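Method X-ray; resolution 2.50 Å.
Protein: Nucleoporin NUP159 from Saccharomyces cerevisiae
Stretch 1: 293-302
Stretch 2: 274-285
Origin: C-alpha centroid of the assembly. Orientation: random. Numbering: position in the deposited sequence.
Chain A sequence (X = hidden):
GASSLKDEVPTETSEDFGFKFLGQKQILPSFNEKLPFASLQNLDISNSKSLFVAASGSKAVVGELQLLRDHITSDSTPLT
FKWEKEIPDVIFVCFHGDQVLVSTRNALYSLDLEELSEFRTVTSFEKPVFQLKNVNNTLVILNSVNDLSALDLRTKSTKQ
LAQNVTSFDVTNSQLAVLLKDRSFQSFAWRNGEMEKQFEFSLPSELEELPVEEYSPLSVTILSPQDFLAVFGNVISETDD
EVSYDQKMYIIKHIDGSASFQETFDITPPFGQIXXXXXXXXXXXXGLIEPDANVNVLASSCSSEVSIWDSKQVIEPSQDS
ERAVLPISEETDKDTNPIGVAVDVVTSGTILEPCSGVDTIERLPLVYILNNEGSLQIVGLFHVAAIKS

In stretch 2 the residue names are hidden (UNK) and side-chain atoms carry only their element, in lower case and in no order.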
ATOM      1  N   ASN A 293       6.667   5.746  15.578  1.00 55.57           N
ATOM      2  CA  ASN A 293       6.322   4.680  14.673  1.00 52.52           C
ATOM      3  C   ASN A 293       7.204   4.782  13.440  1.00 49.77           C
ATOM      4  O   ASN A 293       7.300   5.841  12.802  1.00 49.56           O
ATOM      5  CB  ASN A 293       4.824   4.730  14.297  1.00 53.15           C
ATOM      6  CG  ASN A 293       4.234   6.152  14.336  1.00 54.59           C
ATOM      7  OD1 ASN A 293       4.907   7.130  14.731  1.00 57.08           O
ATOM      8  ND2 ASN A 293       2.971   6.271  13.928  1.00 54.86           N
ATOM      9  N   VAL A 294       7.872   3.677  13.151  1.00 46.05           N
ATOM     10  CA  VAL A 294       8.616   3.507  11.926  1.00 42.26           C
ATOM     11  C   VAL A 294       7.643   3.076  10.828  1.00 39.65           C
ATOM     12  O   VAL A 294       6.859   2.166  11.018  1.00 39.21           O
ATOM     13  CB  VAL A 294       9.704   2.435  12.124  1.00 42.26           C
ATOM     14  CG1 VAL A 294      10.516   2.252  10.876  1.00 42.21           C
ATOM     15  CG2 VAL A 294      10.602   2.823  13.271  1.00 41.99           C
ATOM     16  N   ASN A 295       7.676   3.746   9.690  1.00 36.87           N
ATOM     17  CA  ASN A 295       6.895   3.312   8.535  1.00 33.91           C
ATOM     18  C   ASN A 295       7.757   2.773   7.437  1.00 31.73           C
ATOM     19  O   ASN A 295       8.621   3.464   6.940  1.00 31.65           O
ATOM     20  CB  ASN A 295       6.053   4.447   7.993  1.00 33.97           C
ATOM     21  CG  ASN A 295       5.200   5.047   9.026  1.00 34.10           C
ATOM     22  OD1 ASN A 295       4.222   4.445   9.447  1.00 35.69           O
ATOM     23  ND2 ASN A 295       5.574   6.227   9.491  1.00 35.97           N
ATOM     24  N   VAL A 296       7.510   1.524   7.066  1.00 29.16           N
ATOM     25  CA  VAL A 296       8.158   0.896   5.928  1.00 26.51           C
ATOM     26  C   VAL A 296       7.329   1.196   4.698  1.00 25.00           C
ATOM     27  O   VAL A 296       6.104   1.002   4.700  1.00 24.15           O
ATOM     28  CB  VAL A 296       8.247  -0.616   6.108  1.00 26.58           C
ATOM     29  CG1 VAL A 296       8.983  -1.244   4.962  1.00 25.73           C
ATOM     30  CG2 VAL A 296       8.939  -0.949   7.437  1.00 27.46           C
ATOM     31  N   LEU A 297       8.003   1.676   3.650  1.00 23.10           N
ATOM     32  CA  LEU A 297       7.321   2.118   2.434  1.00 21.53           C
ATOM     33  C   LEU A 297       7.844   1.452   1.172  1.00 21.07           C
ATOM     34  O   LEU A 297       9.034   1.187   1.046  1.00 21.39           O
ATOM     35  CB  LEU A 297       7.409   3.635   2.296  1.00 21.15           C
ATOM     36  CG  LEU A 297       6.848   4.428   3.455  1.00 18.54           C
ATOM     37  CD1 LEU A 297       7.604   5.713   3.610  1.00 17.55           C
ATOM     38  CD2 LEU A 297       5.381   4.675   3.206  1.00 19.57           C
ATOM     39  N   ALA A 298       6.932   1.181   0.248  1.00 20.21           N
ATOM     40  CA  ALA A 298       7.246   0.568  -1.025  1.00 19.57           C
ATOM     41  C   ALA A 298       6.260   1.116  -2.005  1.00 19.91           C
ATOM     42  O   ALA A 298       5.257   1.732  -1.616  1.00 20.19           O
ATOM     43  CB  ALA A 298       7.098  -0.918  -0.939  1.00 20.06           C
ATOM     44  N   SER A 299       6.513   0.881  -3.284  1.00 20.03           N
ATOM     45  CA  SER A 299       5.763   1.556  -4.316  1.00 20.35           C
ATOM     46  C   SER A 299       5.494   0.600  -5.446  1.00 20.59           C
ATOM     47  O   SER A 299       6.325  -0.257  -5.738  1.00 20.29           O
ATOM     48  CB  SER A 299       6.585   2.736  -4.814  1.00 20.09           C
ATOM     49  OG  SER A 299       5.938   3.479  -5.826  1.00 22.98           O
ATOM     50  N   SER A 300       4.327   0.751  -6.078  1.00 20.90           N
ATOM     51  CA  SER A 300       3.984   0.004  -7.294  1.00 21.21           C
ATOM     52  C   SER A 300       4.938   0.356  -8.445  1.00 21.67           C
ATOM     53  O   SER A 300       5.082  -0.406  -9.409  1.00 22.25           O
ATOM     54  CB  SER A 300       2.509   0.242  -7.695  1.00 21.21           C
ATOM     55  OG  SER A 300       2.244   1.593  -8.107  1.00 23.09           O
ATOM     56  N   CYS A 301       5.633   1.484  -8.317  1.00 21.89           N
ATOM     57  CA  CYS A 301       6.520   1.958  -9.385  1.00 22.40           C
ATOM     58  C   CYS A 301       7.977   1.859  -9.062  1.00 22.41           C
ATOM     59  O   CYS A 301       8.774   2.541  -9.691  1.00 23.20           O
ATOM     60  CB  CYS A 301       6.213   3.408  -9.725  1.00 21.86           C
ATOM     61  SG  CYS A 301       4.637   3.482 -10.512  1.00 23.54           S
ATOM     62  N   SER A 302       8.345   1.018  -8.098  1.00 22.29           N
ATOM     63  CA  SER A 302       9.726   0.995  -7.633  1.00 22.23           C
ATOM     64  C   SER A 302      10.092  -0.356  -7.050  1.00 22.03           C
ATOM     65  O   SER A 302       9.223  -1.103  -6.618  1.00 21.89           O
ATOM     66  CB  SER A 302       9.915   2.121  -6.603  1.00 22.62           C
ATOM     67  OG  SER A 302      11.037   1.928  -5.758  1.00 23.97           O
ATOM     68  N   UNK A 274       3.808  -1.435 -16.366  1.00 25.32           N
ATOM     69  CA  UNK A 274       2.673  -0.519 -16.244  1.00 24.33           C
ATOM     70  C   UNK A 274       1.921  -0.808 -14.974  1.00 23.72           C
ATOM     71  O   UNK A 274       1.371  -1.885 -14.789  1.00 23.72           O
ATOM     72  c   UNK A 274       2.377  -0.296 -18.728  1.00 23.84           C
ATOM     73  c   UNK A 274       0.471   0.295 -17.197  1.00 24.02           C
ATOM     74  c   UNK A 274       1.685  -0.628 -17.425  1.00 24.47           C
ATOM     75  N   UNK A 275       1.901   0.183 -14.102  1.00 23.62           N
ATOM     76  CA  UNK A 275       1.256   0.080 -12.811  1.00 22.95           C
ATOM     77  C   UNK A 275       0.517   1.340 -12.511  1.00 22.62           C
ATOM     78  O   UNK A 275       0.961   2.429 -12.876  1.00 22.78           O
ATOM     79  c   UNK A 275       1.870  -2.624 -11.480  1.00 21.39           C
ATOM     80  n   UNK A 275       0.500  -2.297  -9.010  1.00 24.30           N
ATOM     81  n   UNK A 275       2.035  -3.634  -8.003  1.00 20.38           N
ATOM     82  c   UNK A 275       2.291  -0.180 -11.725  1.00 22.39           C
ATOM     83  c   UNK A 275       2.867  -1.553 -11.812  1.00 22.05           C
ATOM     84  n   UNK A 275       2.234  -3.220 -10.209  1.00 22.36           N
ATOM     85  c   UNK A 275       1.595  -3.041  -9.074  1.00 21.01           C
ATOM     86  N   UNK A 276      -0.630   1.181 -11.871  1.00 22.59           N
ATOM     87  CA  UNK A 276      -1.327   2.281 -11.253  1.00 23.00           C
ATOM     88  C   UNK A 276      -0.536   2.703 -10.014  1.00 23.78           C
ATOM     89  O   UNK A 276      -0.140   1.857  -9.220  1.00 24.23           O
ATOM     90  c   UNK A 276      -3.705   3.213  -9.008  1.00 21.41           C
ATOM     91  c   UNK A 276      -5.118   4.801 -10.791  1.00 24.28           C
ATOM     92  c   UNK A 276      -2.735   1.845 -10.868  1.00 22.75           C
ATOM     93  c   UNK A 276      -4.307   3.754 -11.258  1.00 23.30           C
ATOM     94  c   UNK A 276      -4.498   4.250  -8.529  1.00 23.27           C
ATOM     95  c   UNK A 276      -5.215   5.048  -9.417  1.00 23.30           C
ATOM     96  c   UNK A 276      -3.601   2.955 -10.368  1.00 22.25           C
ATOM     97  N   UNK A 277      -0.276   4.001  -9.877  1.00 24.37           N
ATOM     98  CA  UNK A 277       0.438   4.569  -8.719  1.00 24.44           C
ATOM     99  C   UNK A 277      -0.189   4.293  -7.376  1.00 24.15           C
ATOM    100  O   UNK A 277      -1.331   4.675  -7.150  1.00 25.40           O
ATOM    101  c   UNK A 277       0.438   6.116 -10.469  1.00 25.91           C
ATOM    102  c   UNK A 277       0.384   6.061  -8.991  1.00 24.24           C
ATOM    103  c   UNK A 277      -0.565   5.030 -10.890  1.00 24.90           C
ATOM    104  N   UNK A 278       0.559   3.648  -6.487  1.00 23.39           N
ATOM    105  CA  UNK A 278       0.092   3.381  -5.136  1.00 22.46           C
ATOM    106  C   UNK A 278       1.276   3.191  -4.196  1.00 22.40           C
ATOM    107  O   UNK A 278       2.272   2.562  -4.549  1.00 22.10           O
ATOM    108  c   UNK A 278      -2.018   1.178  -1.072  1.00 25.07           C
ATOM    109  o   UNK A 278      -2.371   0.861   0.223  1.00 27.57           O
ATOM    110  c   UNK A 278      -0.862   2.172  -5.095  1.00 22.10           C
ATOM    111  c   UNK A 278      -0.781   0.678  -3.055  1.00 20.90           C
ATOM    112  c   UNK A 278      -2.565   2.309  -1.689  1.00 23.64           C
ATOM    113  c   UNK A 278      -2.197   2.617  -2.990  1.00 21.34           C
ATOM    114  c   UNK A 278      -1.130   0.359  -1.761  1.00 21.70           C
ATOM    115  c   UNK A 278      -1.295   1.814  -3.690  1.00 21.41           C
ATOM    116  N   UNK A 279       1.161   3.763  -3.009  1.00 22.73           N
ATOM    117  CA  UNK A 279       2.216   3.707  -2.013  1.00 23.39           C
ATOM    118  C   UNK A 279       1.841   2.703  -0.933  1.00 22.85           C
ATOM    119  O   UNK A 279       0.835   2.889  -0.258  1.00 22.70           O
ATOM    120  c   UNK A 279       3.568   5.204  -0.403  1.00 26.46           C
ATOM    121 se   UNK A 279       5.346   5.052  -1.258  1.00 35.75          SE
ATOM    122  c   UNK A 279       5.226   6.537  -2.518  1.00 29.19           C
ATOM    123  c   UNK A 279       2.417   5.102  -1.394  1.00 23.88           C
ATOM    124  N   UNK A 280       2.654   1.653  -0.781  1.00 22.38           N
ATOM    125  CA  UNK A 280       2.472   0.640   0.266  1.00 22.51           C
ATOM    126  C   UNK A 280       3.051   1.118   1.593  1.00 23.84           C
ATOM    127  O   UNK A 280       4.160   1.637   1.624  1.00 24.28           O
ATOM    128  c   UNK A 280       2.855  -0.935  -2.662  1.00 16.72           C
ATOM    129  c   UNK A 280       2.426  -1.274  -1.383  1.00 19.13           C
ATOM    130  c   UNK A 280       3.098  -0.697  -0.163  1.00 21.45           C
ATOM    131  c   UNK A 280       0.686  -2.615  -2.367  1.00 14.80           C
ATOM    132  c   UNK A 280       2.220  -1.420  -3.773  1.00 15.64           C
ATOM    133  o   UNK A 280       0.495  -2.768  -4.743  1.00 17.29           O
ATOM    134  c   UNK A 280       1.318  -2.111  -1.261  1.00 16.03           C
ATOM    135  c   UNK A 280       1.132  -2.260  -3.625  1.00 16.52           C
ATOM    136  N   UNK A 281       2.279   0.980   2.670  1.00 25.27           N
ATOM    137  CA  UNK A 281       2.706   1.420   3.991  1.00 27.28           C
ATOM    138  C   UNK A 281       2.417   0.390   5.089  1.00 29.18           C
ATOM    139  O   UNK A 281       1.314  -0.128   5.221  1.00 28.96           O
ATOM    140  c   UNK A 281       2.634   3.353   5.681  1.00 26.79           C
ATOM    141  c   UNK A 281       0.290   3.816   6.595  1.00 30.84           C
ATOM    142  n   UNK A 281      -0.774   4.874   6.754  1.00 31.79           N
ATOM    143  c   UNK A 281       2.099   2.776   4.361  1.00 27.33           C
ATOM    144  c   UNK A 281       1.689   4.385   6.302  1.00 28.81           C
ATOM    145  N   UNK A 282       3.451   0.108   5.868  1.00 31.94           N
ATOM    146  CA  UNK A 282       3.366  -0.761   7.008  1.00 34.44           C
ATOM    147  C   UNK A 282       3.874   0.049   8.192  1.00 36.54           C
ATOM    148  O   UNK A 282       4.894   0.719   8.099  1.00 36.57           O
ATOM    149  c   UNK A 282       4.218  -2.000   6.778  1.00 34.19           C
ATOM    150  c   UNK A 282       3.406  -3.054   6.072  1.00 34.36           C
ATOM    151  c   UNK A 282       4.766  -2.528   8.076  1.00 34.72           C
ATOM    152  N   UNK A 283       3.137   0.011   9.292  1.00 39.52           N
ATOM    153  CA  UNK A 283       3.465   0.819  10.454  1.00 42.21           C
ATOM    154  C   UNK A 283       3.900  -0.063  11.606  1.00 44.49           C
ATOM    155  O   UNK A 283       3.187  -0.979  11.991  1.00 44.84           O
ATOM    156  c   UNK A 283       2.262   1.664  10.866  1.00 41.96           C
ATOM    157  o   UNK A 283       1.828   2.463   9.755  1.00 41.65           O
ATOM    158  c   UNK A 283       2.663   2.664  11.920  1.00 41.83           C
ATOM    159  N   UNK A 284       5.090   0.214  12.141  1.00 47.49           N
ATOM    160  CA  UNK A 284       5.613  -0.475  13.326  1.00 50.23           C
ATOM    161  C   UNK A 284       5.801   0.521  14.467  1.00 52.43           C
ATOM    162  O   UNK A 284       6.906   1.027  14.685  1.00 52.85           O
ATOM    163  c   UNK A 284       6.933  -1.193  13.015  1.00 49.75           C
ATOM    164  c   UNK A 284       6.992  -1.916  11.676  1.00 49.36           C
ATOM    165  c   UNK A 284       6.041  -3.088  11.681  1.00 49.73           C
ATOM    166  c   UNK A 284       8.396  -2.370  11.379  1.00 49.54           C
ATOM    167  N   UNK A 285       4.706   0.808  15.175  1.00 55.31           N
ATOM    168  CA  UNK A 285       4.729   1.678  16.356  1.00 57.87           C
ATOM    169  C   UNK A 285       5.524   1.034  17.488  1.00 59.57           C
ATOM    170  O   UNK A 285       5.332  -0.156  17.800  1.00 59.67           O
ATOM    171  c   UNK A 285       3.309   1.993  16.819  1.00 57.89           C
ATOM    172  o   UNK A 285       2.625   2.777  15.848  1.00 58.76           O
TER

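Position 274 carries three carbons, one bearing the other two, and lies out of reach of stretch 1: Val 274. At 275 three carbons and a nitrogen lead to a carbon holding two more nitrogens, a guanidinium with Ser 300 CB over one face. This is Arg 275, whose CG lies 3.5 Å from Ser 300 O.

Position 276 has one carbon and a six-carbon ring without a heteroatom, pointing away; it is Phe 276, and its backbone does the work, since Ser 300 OG donates to Phe 276 O at 2.6 Å. At 277 three carbons close a ring onto the backbone N, and the CA approaches Ser 300 OG: Pro 277.

Position 278 has one carbon, then a six-carbon ring bearing one oxygen, and the end of the side chain leads away: Tyr 278. Its N gives a weak hydrogen bond to Ser 300 OG (3.1 Å), while its O accepts from Ser 300 N (3.1 Å).

At 279 an unbranched run of two carbons, selenium and a carbon touches Leu 297 and Ala 298; this is selenomethionine, Met 279. Its SE lies 3.3 Å from Ala 298 O, and its CG packs 4.1 Å from Leu 297 CD2. Position 280 has one carbon, then a six-carbon ring bearing one oxygen, turning its edge to Ala 298 O and the N atoms of Ser 299 and Ser 300. This is Tyr 280, with CB 4.1 Å from Ala 298 CB.

At 281 four carbons in a row end in nitrogen and touch Leu 297, though the chain end leads away: Lys 281, its CG 3.9 Å from Leu 297 CD2. At 282 one carbon carries two others and packs on Val 296: Val 282, whose CB is 4.3 Å from Val 296 CB. At 283 one carbon carries an oxygen and a carbon, and the oxygen reaches Asn 295 OD1; this is Thr 283, with OG1 donating at 3.1 Å to Asn 295 OD1.

Position 284 has four carbons, forked at the second, against Val 296: Leu 284, its CD1 4.2 Å from Val 296 CG2. Finally, 285 holds one carbon and one oxygen beside Asn 293: Ser 285, with OG 3.3 Å from Asn 293 CB.

The antiparallel ladder sets the rule. Hydrogen-bonded pairs put Val 294, Val 296 and Ala 298 beside Leu 284, Val 282 and Tyr 280 on a buried face. Alternate pairs face the other way, mixing polar and apolar groups. Beyond the strand, Ser 300 N continues the backbone bonding to Tyr 278 O, and its hydroxyl adds bonds to Phe 276 O and, weakly, from Tyr 278 N, tying down the loop before Met 279.

Stretch 2 (274-285) VRFPYMYKVTLS
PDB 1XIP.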